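Local coordinates for protein transcription regulator (Lactobacillus plantarum WCFS1, PDB 3CLK) that probably regulates transcription as a dimer, its periplasmic-binding-protein-like region consistent with sensing a small effector in the manner of LacI-family repressors, at residues B[194-197]-B[198-202]; B[169-172]-B[173-177]; B[253-257]-B[258-262]; B[243-246]-B[247-251]; B[117-120]-B[121-125]. All blocks are in the same frame, centred on the assembly; numbering follows the deposited sequence.

Interaction 1 (B[194-197]-B[198-202])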
loop_
_atom_site.group_PDB
_atom_site.type_symbol
_atom_site.label_atom_id
_atom_site.label_comp_id
_atom_site.label_asym_id
_atom_site.label_seq_id
_atom_site.Cartn_x
_atom_site.Cartn_y
_atom_site.Cartn_z
ATOM N N ASP B 194 9.140 -1.778 6.498
ATOM C CA ASP B 194 8.768 -3.106 6.028
ATOM C C ASP B 194 9.230 -3.335 4.590
ATOM O O ASP B 194 9.713 -4.413 4.267
ATOM C CB ASP B 194 7.252 -3.333 6.101
ATOM C CG ASP B 194 6.689 -3.185 7.504
ATOM O OD1 ASP B 194 7.414 -3.392 8.508
ATOM O OD2 ASP B 194 5.486 -2.884 7.597
HETATM N N MSE B 195 9.069 -2.336 3.718
HETATM C CA MSE B 195 9.500 -2.492 2.329
HETATM C C MSE B 195 11.025 -2.632 2.274
HETATM O O MSE B 195 11.564 -3.365 1.444
HETATM C CB MSE B 195 9.072 -1.292 1.467
HETATM C CG MSE B 195 7.577 -1.190 1.216
HETATM SE SE MSE B 195 6.923 -2.821 0.387
HETATM C CE MSE B 195 8.021 -2.835 -1.197
ATOM N N THR B 196 11.723 -1.909 3.140
ATOM C CA THR B 196 13.180 -2.001 3.175
ATOM C C THR B 196 13.558 -3.420 3.617
ATOM O O THR B 196 14.466 -4.041 3.062
ATOM C CB THR B 196 13.778 -0.935 4.134
ATOM O OG1 THR B 196 13.590 0.368 3.559
ATOM C CG2 THR B 196 15.288 -1.170 4.351
ATOM N N ALA B 197 12.831 -3.949 4.594
ATOM C CA ALA B 197 13.097 -5.295 5.086
ATOM C C ALA B 197 12.903 -6.336 3.989
ATOM O O ALA B 197 13.645 -7.315 3.909
ATOM C CB ALA B 197 12.181 -5.603 6.256
ATOM N N ILE B 198 11.911 -6.138 3.134
ATOM C CA ILE B 198 11.688 -7.111 2.085
ATOM C C ILE B 198 12.868 -7.089 1.115
ATOM O O ILE B 198 13.306 -8.140 0.659
ATOM C CB ILE B 198 10.350 -6.854 1.355
ATOM C CG1 ILE B 198 9.194 -6.916 2.357
ATOM C CG2 ILE B 198 10.109 -7.938 0.297
ATOM C CD1 ILE B 198 7.838 -6.692 1.727
ATOM N N GLY B 199 13.402 -5.899 0.830
ATOM C CA GLY B 199 14.545 -5.798 -0.069
ATOM C C GLY B 199 15.761 -6.502 0.526
ATOM O O GLY B 199 16.499 -7.213 -0.164
ATOM N N ILE B 200 15.976 -6.299 1.819
ATOM C CA ILE B 200 17.087 -6.938 2.516
ATOM C C ILE B 200 16.896 -8.446 2.427
ATOM O O ILE B 200 17.823 -9.190 2.097
ATOM C CB ILE B 200 17.107 -6.552 4.012
ATOM C CG1 ILE B 200 17.441 -5.069 4.163
ATOM C CG2 ILE B 200 18.122 -7.424 4.774
ATOM C CD1 ILE B 200 17.249 -4.541 5.573
ATOM N N LEU B 201 15.676 -8.880 2.725
ATOM C CA LEU B 201 15.303 -10.290 2.717
ATOM C C LEU B 201 15.553 -10.968 1.380
ATOM O O LEU B 201 16.123 -12.069 1.319
ATOM C CB LEU B 201 13.820 -10.432 3.077
ATOM C CG LEU B 201 13.281 -11.809 3.491
ATOM C CD1 LEU B 201 11.774 -11.719 3.783
ATOM C CD2 LEU B 201 13.526 -12.809 2.397
ATOM N N ASN B 202 15.097 -10.331 0.306
ATOM C CA ASN B 202 15.268 -10.897 -1.017
ATOM C C ASN B 202 16.731 -10.889 -1.456
ATOM O O ASN B 202 17.192 -11.862 -2.050
ATOM C CB ASN B 202 14.403 -10.151 -2.043
ATOM C CG ASN B 202 12.914 -10.450 -1.887
ATOM O OD1 ASN B 202 12.525 -11.430 -1.243
ATOM N ND2 ASN B 202 12.076 -9.616 -2.490
#
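Helix 194-206 is the crossover helix of a beta-alpha-beta unit between strands 188-191 and 216-219, and on it Met-195 meets Ile-198 one turn later. The SE atom of the selenomethionine lies 4.2 Å from CD1 of Ile-198. Ile-198 has CG1 anti to its carbonyl carbon (chi1 -59°), which lays CG1 over the preceding turn, 3.2 Å from Asp-194 O. The same oxygen accepts from Ile-198 N at 3.0 Å. On another side of the helix Thr-196 CG2 approaches Ile-200 CD1 at 4.1 Å. Ile-200 N donates to Thr-196 O at 3.0 Å, nearly in line with the carbonyl bond. Leu-201 N gives the shortest of these backbone bonds, 2.8 Å to Ala-197 O.

These two apolar pairs serve different parts of the fold. Thr-196 and Ile-200 pack on Ala-191 of strand 188-191, so they seat the helix on the mixed sheet. Met-195 and Ile-198 pack on Tyr-170 of helix 170-180 and on Ile-228 of the second subunit, so this side belongs to the dimer interface. Replacing Ile-198 with an alanine would probably open a gap beside the selenium and leave Ile-228 of the second subunit with less to pack against. The polar ends turn to other partners. Asp-194 OD1 accepts from Ser-219 OG and Gly-222 N, and OD2 accepts from Thr-223 N. Thr-196 OG1 is hydrogen-bonded to Ser-169 O.

Interaction 2 (B[169-172]-B[173-177])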
loop_
_atom_site.group_PDB
_atom_site.type_symbol
_atom_site.label_atom_id
_atom_site.label_comp_id
_atom_site.label_asym_id
_atom_site.label_seq_id
_atom_site.Cartn_x
_atom_site.Cartn_y
_atom_site.Cartn_z
ATOM N N SER B 169 12.946 2.787 1.283
ATOM C CA SER B 169 12.316 2.056 0.191
ATOM C C SER B 169 12.789 0.608 0.074
ATOM O O SER B 169 13.716 0.181 0.757
ATOM C CB SER B 169 12.590 2.767 -1.135
ATOM O OG SER B 169 13.966 2.681 -1.469
ATOM N N TYR B 170 12.130 -0.142 -0.797
ATOM C CA TYR B 170 12.487 -1.529 -1.045
ATOM C C TYR B 170 13.887 -1.568 -1.667
ATOM O O TYR B 170 14.728 -2.384 -1.283
ATOM C CB TYR B 170 11.478 -2.150 -2.007
ATOM C CG TYR B 170 11.850 -3.528 -2.489
ATOM C CD1 TYR B 170 11.538 -4.658 -1.738
ATOM C CD2 TYR B 170 12.479 -3.707 -3.721
ATOM C CE1 TYR B 170 11.832 -5.936 -2.206
ATOM C CE2 TYR B 170 12.780 -4.985 -4.195
ATOM C CZ TYR B 170 12.450 -6.089 -3.432
ATOM O OH TYR B 170 12.733 -7.351 -3.906
ATOM N N THR B 171 14.138 -0.675 -2.621
ATOM C CA THR B 171 15.438 -0.622 -3.284
ATOM C C THR B 171 16.594 -0.370 -2.313
ATOM O O THR B 171 17.653 -0.982 -2.430
ATOM C CB THR B 171 15.461 0.464 -4.381
ATOM O OG1 THR B 171 14.522 0.116 -5.408
ATOM C CG2 THR B 171 16.854 0.574 -4.997
ATOM N N SER B 172 16.397 0.527 -1.355
ATOM C CA SER B 172 17.449 0.821 -0.400
ATOM C C SER B 172 17.780 -0.424 0.438
ATOM O O SER B 172 18.902 -0.585 0.922
ATOM C CB SER B 172 17.041 1.994 0.490
ATOM O OG SER B 172 15.826 1.731 1.162
ATOM N N GLY B 173 16.795 -1.301 0.600
ATOM C CA GLY B 173 17.012 -2.526 1.349
ATOM C C GLY B 173 17.914 -3.429 0.531
ATOM O O GLY B 173 18.893 -3.980 1.037
ATOM N N GLU B 174 17.588 -3.587 -0.749
ATOM C CA GLU B 174 18.410 -4.416 -1.619
ATOM C C GLU B 174 19.827 -3.857 -1.721
ATOM O O GLU B 174 20.808 -4.617 -1.695
ATOM C CB GLU B 174 17.837 -4.468 -3.033
ATOM C CG GLU B 174 16.490 -5.144 -3.195
ATOM C CD GLU B 174 16.090 -5.168 -4.660
ATOM O OE1 GLU B 174 16.112 -4.088 -5.287
ATOM O OE2 GLU B 174 15.769 -6.248 -5.185
ATOM N N GLN B 175 19.932 -2.535 -1.857
ATOM C CA GLN B 175 21.230 -1.877 -2.008
ATOM C C GLN B 175 22.085 -2.001 -0.762
ATOM O O GLN B 175 23.284 -2.245 -0.844
ATOM C CB GLN B 175 21.053 -0.390 -2.372
ATOM C CG GLN B 175 20.384 -0.158 -3.743
ATOM C CD GLN B 175 21.027 -0.981 -4.842
ATOM O OE1 GLN B 175 20.861 -2.199 -4.892
ATOM N NE2 GLN B 175 21.779 -0.320 -5.725
ATOM N N ALA B 176 21.468 -1.814 0.396
ATOM C CA ALA B 176 22.191 -1.932 1.648
ATOM C C ALA B 176 22.693 -3.368 1.855
ATOM O O ALA B 176 23.803 -3.570 2.338
ATOM C CB ALA B 176 21.293 -1.510 2.813
HETATM N N MSE B 177 21.892 -4.369 1.488
HETATM C CA MSE B 177 22.330 -5.758 1.681
HETATM C C MSE B 177 23.540 -6.044 0.774
HETATM O O MSE B 177 24.458 -6.784 1.154
HETATM C CB MSE B 177 21.177 -6.734 1.404
HETATM C CG MSE B 177 21.495 -8.214 1.687
HETATM SE SE MSE B 177 21.963 -8.605 3.555
HETATM C CE MSE B 177 23.835 -9.104 3.362
HETATM O O HOH W 1 13.742 -7.363 -6.475
#
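Tyr-170 leans along the first turn of its helix to meet Glu-174, four residues on. From CB the ring swings out with CG anti to the backbone N (chi1 172°), which carries it out to the glutamate. CD2 comes within 4.0 Å of Glu-174 OE1. CE2 makes the closest approach, 3.3 Å from the carboxylate carbon CD. CZ lies 3.8 Å from Glu-174 OE2. The two groups cross at a slant, with ring and carboxylate planes 43° apart. At the tip, OH and Glu-174 OE2 share a water. This water lies at the ring edge, in its plane, 2.8 Å from Tyr-170 OH, and donates to Glu-174 OE2 at 2.6 Å. The hydroxyl is also hydrogen-bonded to Asn-202 ND2 of helix 194-206.

All this sits at the N-terminal end of helix 170-180. Ser-169 is the N-cap: its OG accepts from Ser-172 N at 3.2 Å. In return Ser-172 OG donates to Ser-169 O at 2.6 Å, tilted 34° from the carbonyl plane. Asp-167 OD1 is hydrogen-bonded to the capping Ser-169 OG and so helps to position it. Further along, Thr-171 and Gln-175 lie side by side, with CG2 3.8 Å from CG.

A leucine in place of Tyr-170 would probably leave the bridging water and Asn-202 ND2 without their hydroxyl partner, and the Glu-174 carboxylate freer to turn. The ring also packs on Ile-228 of the second subunit.

Interaction 3 (B[253-257]-B[258-262])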
loop_
_atom_site.group_PDB
_atom_site.type_symbol
_atom_site.label_atom_id
_atom_site.label_comp_id
_atom_site.label_asym_id
_atom_site.label_seq_id
_atom_site.Cartn_x
_atom_site.Cartn_y
_atom_site.Cartn_z
ATOM N N GLN B 253 -11.326 18.135 20.137
ATOM C CA GLN B 253 -11.059 18.797 21.405
ATOM C C GLN B 253 -10.754 20.283 21.234
ATOM O O GLN B 253 -11.001 21.079 22.143
ATOM C CB GLN B 253 -9.891 18.103 22.105
ATOM C CG GLN B 253 -9.571 18.619 23.494
ATOM C CD GLN B 253 -10.766 18.558 24.433
ATOM O OE1 GLN B 253 -11.499 17.565 24.464
ATOM N NE2 GLN B 253 -10.960 19.617 25.213
ATOM N N SER B 254 -10.223 20.654 20.069
ATOM C CA SER B 254 -9.887 22.049 19.799
ATOM C C SER B 254 -11.139 22.879 19.530
ATOM O O SER B 254 -11.137 24.092 19.734
ATOM C CB SER B 254 -8.936 22.158 18.602
ATOM O OG SER B 254 -9.612 21.887 17.388
ATOM N N VAL B 255 -12.203 22.233 19.061
ATOM C CA VAL B 255 -13.447 22.949 18.799
ATOM C C VAL B 255 -14.269 22.977 20.084
ATOM O O VAL B 255 -15.000 23.932 20.347
ATOM C CB VAL B 255 -14.285 22.275 17.686
ATOM C CG1 VAL B 255 -13.426 22.047 16.460
ATOM C CG2 VAL B 255 -14.881 20.974 18.184
ATOM N N LYS B 256 -14.136 21.921 20.880
ATOM C CA LYS B 256 -14.856 21.818 22.144
ATOM C C LYS B 256 -14.399 22.892 23.126
ATOM O O LYS B 256 -15.212 23.674 23.622
ATOM C CB LYS B 256 -14.647 20.435 22.764
ATOM C CG LYS B 256 -15.495 19.326 22.155
ATOM C CD LYS B 256 -16.960 19.444 22.564
ATOM C CE LYS B 256 -17.759 18.226 22.112
ATOM N NZ LYS B 256 -19.173 18.251 22.586
ATOM N N ASN B 257 -13.098 22.933 23.406
ATOM C CA ASN B 257 -12.568 23.926 24.333
ATOM C C ASN B 257 -12.525 25.302 23.683
ATOM O O ASN B 257 -11.967 26.246 24.243
ATOM C CB ASN B 257 -11.165 23.533 24.817
ATOM C CG ASN B 257 -10.145 23.499 23.698
ATOM O OD1 ASN B 257 -10.084 24.407 22.870
ATOM N ND2 ASN B 257 -9.322 22.455 23.680
ATOM N N GLY B 258 -13.111 25.398 22.492
ATOM C CA GLY B 258 -13.163 26.653 21.766
ATOM C C GLY B 258 -11.847 27.285 21.349
ATOM O O GLY B 258 -11.852 28.301 20.655
ATOM N N SER B 259 -10.723 26.700 21.749
ATOM C CA SER B 259 -9.421 27.264 21.396
ATOM C C SER B 259 -9.135 27.168 19.902
ATOM O O SER B 259 -8.389 27.979 19.357
ATOM C CB SER B 259 -8.297 26.558 22.162
ATOM O OG SER B 259 -8.100 25.239 21.682
ATOM N N ASN B 260 -9.731 26.177 19.244
ATOM C CA ASN B 260 -9.522 25.974 17.814
ATOM C C ASN B 260 -8.027 25.929 17.498
ATOM O O ASN B 260 -7.580 26.421 16.461
ATOM C CB ASN B 260 -10.200 27.090 17.012
ATOM C CG ASN B 260 -11.710 27.111 17.197
ATOM O OD1 ASN B 260 -12.392 28.007 16.702
ATOM N ND2 ASN B 260 -12.239 26.123 17.910
ATOM N N ARG B 261 -7.263 25.332 18.408
ATOM C CA ARG B 261 -5.818 25.203 18.259
ATOM C C ARG B 261 -5.326 23.972 19.017
ATOM O O ARG B 261 -5.874 23.620 20.064
ATOM C CB ARG B 261 -5.106 26.439 18.807
ATOM C CG ARG B 261 -5.353 27.713 18.027
ATOM C CD ARG B 261 -4.496 28.847 18.576
ATOM N NE ARG B 261 -4.652 30.079 17.810
ATOM C CZ ARG B 261 -3.937 31.182 18.012
ATOM N NH1 ARG B 261 -3.010 31.213 18.960
ATOM N NH2 ARG B 261 -4.149 32.257 17.262
ATOM N N ILE B 262 -4.286 23.331 18.489
ATOM C CA ILE B 262 -3.714 22.141 19.112
ATOM C C ILE B 262 -2.230 22.389 19.405
ATOM O O ILE B 262 -1.492 22.841 18.535
ATOM C CB ILE B 262 -3.864 20.919 18.180
ATOM C CG1 ILE B 262 -5.336 20.757 17.783
ATOM C CG2 ILE B 262 -3.365 19.663 18.878
ATOM C CD1 ILE B 262 -5.612 19.586 16.857
HETATM O O HOH W 2 -14.838 26.537 18.955
HETATM O O HOH W 3 -6.825 22.170 22.253
#
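A chi1 of -63° sets CG of Asn-260 beside its backbone N, and this turns the amide back over the end of helix 240-256 towards Ser-254 O. Gly-258 and Asn-260 both have positive phi, and the chain reverses here. The contact is the C-terminal end of that helix, where the chain turns into the loop leading to strand 265-267. Ser-254 O takes two bonds from one residue. Asn-260 N donates at 2.6 Å and Asn-260 ND2 at 2.9 Å, both from the same face of the carbonyl plane. The side-chain donor stands above that plane, but the oxygen lies close to the plane of the asparagine amide. Ser-254 OG is hydrogen-bonded to Ile-251 O, within the helix. Its CB packs on Ile-262 CG1 at 3.9 Å, so the returning loop also touches the helix through carbon atoms. Water 3 joins Asn-257 ND2 to Arg-261 O, though the Asn-257 amide is less surely placed. The grip on the helix end extends to the next carbonyl through water 2, which accepts from Asn-260 ND2 at 2.8 Å and donates to Val-255 O at 3.0 Å.

Interaction 4 (B[243-246]-B[247-251])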
loop_
_atom_site.group_PDB
_atom_site.type_symbol
_atom_site.label_atom_id
_atom_site.label_comp_id
_atom_site.label_asym_id
_atom_site.label_seq_id
_atom_site.Cartn_x
_atom_site.Cartn_y
_atom_site.Cartn_z
HETATM N N MSE B 243 -2.841 6.499 15.999
HETATM C CA MSE B 243 -2.370 7.836 15.676
HETATM C C MSE B 243 -3.511 8.587 15.014
HETATM O O MSE B 243 -3.763 9.752 15.319
HETATM C CB MSE B 243 -1.189 7.779 14.712
HETATM C CG MSE B 243 0.051 7.174 15.309
HETATM SE SE MSE B 243 1.527 7.318 14.084
HETATM C CE MSE B 243 2.677 5.957 14.853
ATOM N N GLY B 244 -4.195 7.897 14.111
ATOM C CA GLY B 244 -5.306 8.487 13.393
ATOM C C GLY B 244 -6.488 8.788 14.287
ATOM O O GLY B 244 -7.162 9.812 14.122
ATOM N N VAL B 245 -6.756 7.886 15.228
ATOM C CA VAL B 245 -7.857 8.077 16.166
ATOM C C VAL B 245 -7.589 9.317 17.021
ATOM O O VAL B 245 -8.408 10.230 17.083
ATOM C CB VAL B 245 -8.017 6.857 17.098
ATOM C CG1 VAL B 245 -9.039 7.159 18.197
ATOM C CG2 VAL B 245 -8.456 5.656 16.285
ATOM N N THR B 246 -6.426 9.337 17.662
ATOM C CA THR B 246 -6.017 10.437 18.528
ATOM C C THR B 246 -5.979 11.766 17.777
ATOM O O THR B 246 -6.397 12.808 18.304
ATOM C CB THR B 246 -4.626 10.155 19.134
ATOM O OG1 THR B 246 -4.645 8.875 19.782
ATOM C CG2 THR B 246 -4.253 11.218 20.155
ATOM N N GLY B 247 -5.484 11.729 16.544
ATOM C CA GLY B 247 -5.414 12.936 15.746
ATOM C C GLY B 247 -6.764 13.620 15.653
ATOM O O GLY B 247 -6.878 14.812 15.899
ATOM N N VAL B 248 -7.796 12.862 15.303
ATOM C CA VAL B 248 -9.128 13.430 15.201
ATOM C C VAL B 248 -9.631 13.931 16.558
ATOM O O VAL B 248 -10.390 14.890 16.622
ATOM C CB VAL B 248 -10.131 12.404 14.635
ATOM C CG1 VAL B 248 -11.542 12.978 14.662
ATOM C CG2 VAL B 248 -9.745 12.042 13.212
ATOM N N GLN B 249 -9.204 13.286 17.639
ATOM C CA GLN B 249 -9.633 13.702 18.972
ATOM C C GLN B 249 -9.011 15.041 19.366
ATOM O O GLN B 249 -9.571 15.772 20.183
ATOM C CB GLN B 249 -9.289 12.627 20.013
ATOM C CG GLN B 249 -10.020 11.305 19.784
ATOM C CD GLN B 249 -9.767 10.286 20.880
ATOM O OE1 GLN B 249 -8.626 10.034 21.257
ATOM N NE2 GLN B 249 -10.838 9.690 21.392
ATOM N N GLN B 250 -7.857 15.368 18.790
ATOM C CA GLN B 250 -7.217 16.644 19.090
ATOM C C GLN B 250 -7.988 17.759 18.384
ATOM O O GLN B 250 -8.135 18.861 18.924
ATOM C CB GLN B 250 -5.752 16.648 18.636
ATOM C CG GLN B 250 -4.823 15.820 19.513
ATOM C CD GLN B 250 -4.734 16.342 20.942
ATOM O OE1 GLN B 250 -4.235 17.444 21.192
ATOM N NE2 GLN B 250 -5.221 15.548 21.887
ATOM N N ILE B 251 -8.484 17.468 17.181
ATOM C CA ILE B 251 -9.259 18.447 16.419
ATOM C C ILE B 251 -10.589 18.660 17.125
ATOM O O ILE B 251 -10.994 19.794 17.384
ATOM C CB ILE B 251 -9.551 17.959 14.982
ATOM C CG1 ILE B 251 -8.247 17.824 14.194
ATOM C CG2 ILE B 251 -10.490 18.931 14.290
ATOM C CD1 ILE B 251 -8.444 17.336 12.755
#
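Val-245 and Gln-249 lie side by side on one side of their helix and point the same way. Val-245 CG1 is 4.2 Å from Gln-249 CD. The methylene CG of the glutamine sits closer to the backbone, 3.3 Å from Val-245 O. That carbonyl also accepts from Gln-249 N at 3.2 Å, with the donor in its plane. The first torsion of Gln-249 (chi1 -63°) leans the chain back over the preceding turn, and from there it runs out extended. This places its OE1 3.8 Å from Thr-246 CA.

One step round the helix, Val-248 CG2 rests 3.5 Å from Gly-244 O. Gln-250 CG similarly sits 3.6 Å from Thr-246 O, which also accepts from Gln-250 N at 3.0 Å. Gly-247 N donates to Met-243 O at 2.9 Å.

The segments form the middle of helix 240-256. It follows strand 234-237 of the mixed sheet but packs against the parallel sheet, so here the chain passes back to the other lobe, consistent with a periplasmic-binding-protein-like fold. Thr-246 and Gln-250 pack on Ile-105 of strand 104-106, while Val-248 and Ile-251 reach Leu-70 of strand 68-72. The other neighbour is helix 22-34: Val-245 and Val-248 both touch Glu-33 there, and Val-248 also touches Ile-30.

Further out, polar partners meet the ends of the side chains. Gln-249 NE2 makes a weak hydrogen bond to Glu-33 OE2 of the neighbouring helix. Thr-246 OG1 is hydrogen-bonded to Gln-242 NE2, one turn earlier. Gln-250 OE1 is hydrogen-bonded to Ser-264 OG, just ahead of strand 265-267.

Interaction 5 (B[117-120]-B[121-125])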
loop_
_atom_site.group_PDB
_atom_site.type_symbol
_atom_site.label_atom_id
_atom_site.label_comp_id
_atom_site.label_asym_id
_atom_site.label_seq_id
_atom_site.Cartn_x
_atom_site.Cartn_y
_atom_site.Cartn_z
ATOM N N THR B 117 16.731 -2.945 18.162
ATOM C CA THR B 117 18.085 -3.411 18.394
ATOM C C THR B 117 18.189 -4.354 19.590
ATOM O O THR B 117 18.852 -5.391 19.509
ATOM C CB THR B 117 19.035 -2.215 18.580
ATOM O OG1 THR B 117 18.869 -1.309 17.481
ATOM C CG2 THR B 117 20.478 -2.686 18.624
ATOM N N ASN B 118 17.542 -4.003 20.696
ATOM C CA ASN B 118 17.583 -4.860 21.878
ATOM C C ASN B 118 16.926 -6.205 21.609
ATOM O O ASN B 118 17.311 -7.217 22.197
ATOM C CB ASN B 118 16.906 -4.175 23.070
ATOM C CG ASN B 118 17.842 -3.228 23.797
ATOM O OD1 ASN B 118 17.406 -2.366 24.566
ATOM N ND2 ASN B 118 19.140 -3.395 23.567
ATOM N N LEU B 119 15.933 -6.221 20.725
ATOM C CA LEU B 119 15.252 -7.466 20.390
ATOM C C LEU B 119 16.288 -8.473 19.876
ATOM O O LEU B 119 16.252 -9.657 20.237
ATOM C CB LEU B 119 14.167 -7.212 19.333
ATOM C CG LEU B 119 13.158 -8.336 19.051
ATOM C CD1 LEU B 119 11.950 -7.776 18.311
ATOM C CD2 LEU B 119 13.827 -9.450 18.246
ATOM N N LEU B 120 17.215 -8.007 19.041
ATOM C CA LEU B 120 18.260 -8.879 18.507
ATOM C C LEU B 120 19.316 -9.159 19.581
ATOM O O LEU B 120 19.780 -10.291 19.726
ATOM C CB LEU B 120 18.920 -8.240 17.272
ATOM C CG LEU B 120 18.031 -8.090 16.027
ATOM C CD1 LEU B 120 18.744 -7.272 14.950
ATOM C CD2 LEU B 120 17.683 -9.465 15.492
ATOM N N ILE B 121 19.690 -8.130 20.339
ATOM C CA ILE B 121 20.682 -8.298 21.394
ATOM C C ILE B 121 20.214 -9.352 22.395
ATOM O O ILE B 121 20.998 -10.199 22.826
ATOM C CB ILE B 121 20.946 -6.972 22.147
ATOM C CG1 ILE B 121 21.690 -5.989 21.236
ATOM C CG2 ILE B 121 21.775 -7.244 23.399
ATOM C CD1 ILE B 121 21.748 -4.558 21.783
ATOM N N ASN B 122 18.939 -9.301 22.769
ATOM C CA ASN B 122 18.406 -10.273 23.718
ATOM C C ASN B 122 18.323 -11.682 23.127
ATOM O O ASN B 122 18.175 -12.671 23.861
ATOM C CB ASN B 122 17.039 -9.814 24.224
ATOM C CG ASN B 122 17.138 -8.561 25.082
ATOM O OD1 ASN B 122 18.177 -8.300 25.689
ATOM N ND2 ASN B 122 16.059 -7.796 25.153
ATOM N N GLU B 123 18.417 -11.773 21.801
ATOM C CA GLU B 123 18.396 -13.068 21.126
ATOM C C GLU B 123 19.834 -13.548 20.922
ATOM O O GLU B 123 20.076 -14.548 20.251
ATOM C CB GLU B 123 17.674 -12.972 19.775
ATOM C CG GLU B 123 16.165 -12.754 19.903
ATOM C CD GLU B 123 15.354 -14.010 19.642
ATOM O OE1 GLU B 123 15.178 -14.374 18.457
ATOM O OE2 GLU B 123 14.893 -14.636 20.622
ATOM N N GLY B 124 20.789 -12.815 21.489
ATOM C CA GLY B 124 22.182 -13.220 21.389
ATOM C C GLY B 124 23.071 -12.552 20.355
ATOM O O GLY B 124 24.277 -12.800 20.337
ATOM N N HIS B 125 22.495 -11.706 19.501
ATOM C CA HIS B 125 23.261 -11.021 18.455
ATOM C C HIS B 125 24.077 -9.842 18.985
ATOM O O HIS B 125 23.649 -9.145 19.893
ATOM C CB HIS B 125 22.304 -10.503 17.367
ATOM C CG HIS B 125 21.540 -11.587 16.669
ATOM N ND1 HIS B 125 22.062 -12.306 15.614
ATOM C CD2 HIS B 125 20.320 -12.123 16.921
ATOM C CE1 HIS B 125 21.199 -13.237 15.249
ATOM N NE2 HIS B 125 20.133 -13.149 16.027
#
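The CD2 methyl of Leu-120 comes up to the CD2 corner of the His-125 imidazole, 4.0 Å away. The ring presents its edge to the end of the helix. Leu-120 O lies in the ring plane, 3.4 Å from His-125 CD2. A chi1 of -62° brings the ring to the helix end and a chi2 of -83° sets its turn. ND1 is hydrogen-bonded to Thr-187 OG1 and NE2 to Ala-279 O.

The backbone here forms a Schellman motif that ends helix 109-121. His-125 N donates to Leu-120 O at 3.1 Å, and Gly-124 N to Ile-121 O at 2.9 Å. Gly-124 is the C-prime residue, with positive phi. Leu-120 O also accepts from Glu-123 N at 2.9 Å; the two donors come from opposite faces of its carbonyl plane.

Ile-121 lies across two side chains of the preceding turn. Its CD1 meets Thr-117 CG2 at 3.9 Å and Asn-118 ND2 at 3.4 Å. Thr-117 and Asn-118 in turn pack on Ala-150 of helix 138-153. Leu-120 faces the mixed sheet, touching Ile-190 and Val-218.

The last-turn carbonyl is thus satisfied by two N-H groups. With both its nitrogens engaged, the buried His-125 ring is probably fixed in rotation and joins the helix end to the C-terminal tail.

Overall arrangement
Along the chain the order is interaction 5, 2, 1, 4, 3. Interactions 1 and 2 have centres 7 Å apart and touch through neighbouring helices 194-206 and 170-180, beside the second subunit. Interaction 5, at the end of helix 109-121, is about 19 Å from interaction 1 between centres; both pack on strands 188-191 and 216-219 of the mixed sheet. Interactions 4 and 3 share helix 240-256 and lie 13 Å apart between centres, interaction 4 packing against the parallel sheet. They are on the opposite side of the chain's centre from interactions 1 and 2. The contacts thus fall in both lobes of the two-sheet, periplasmic-binding-protein-like fold, and interactions 1 and 2 lie where the second subunit packs.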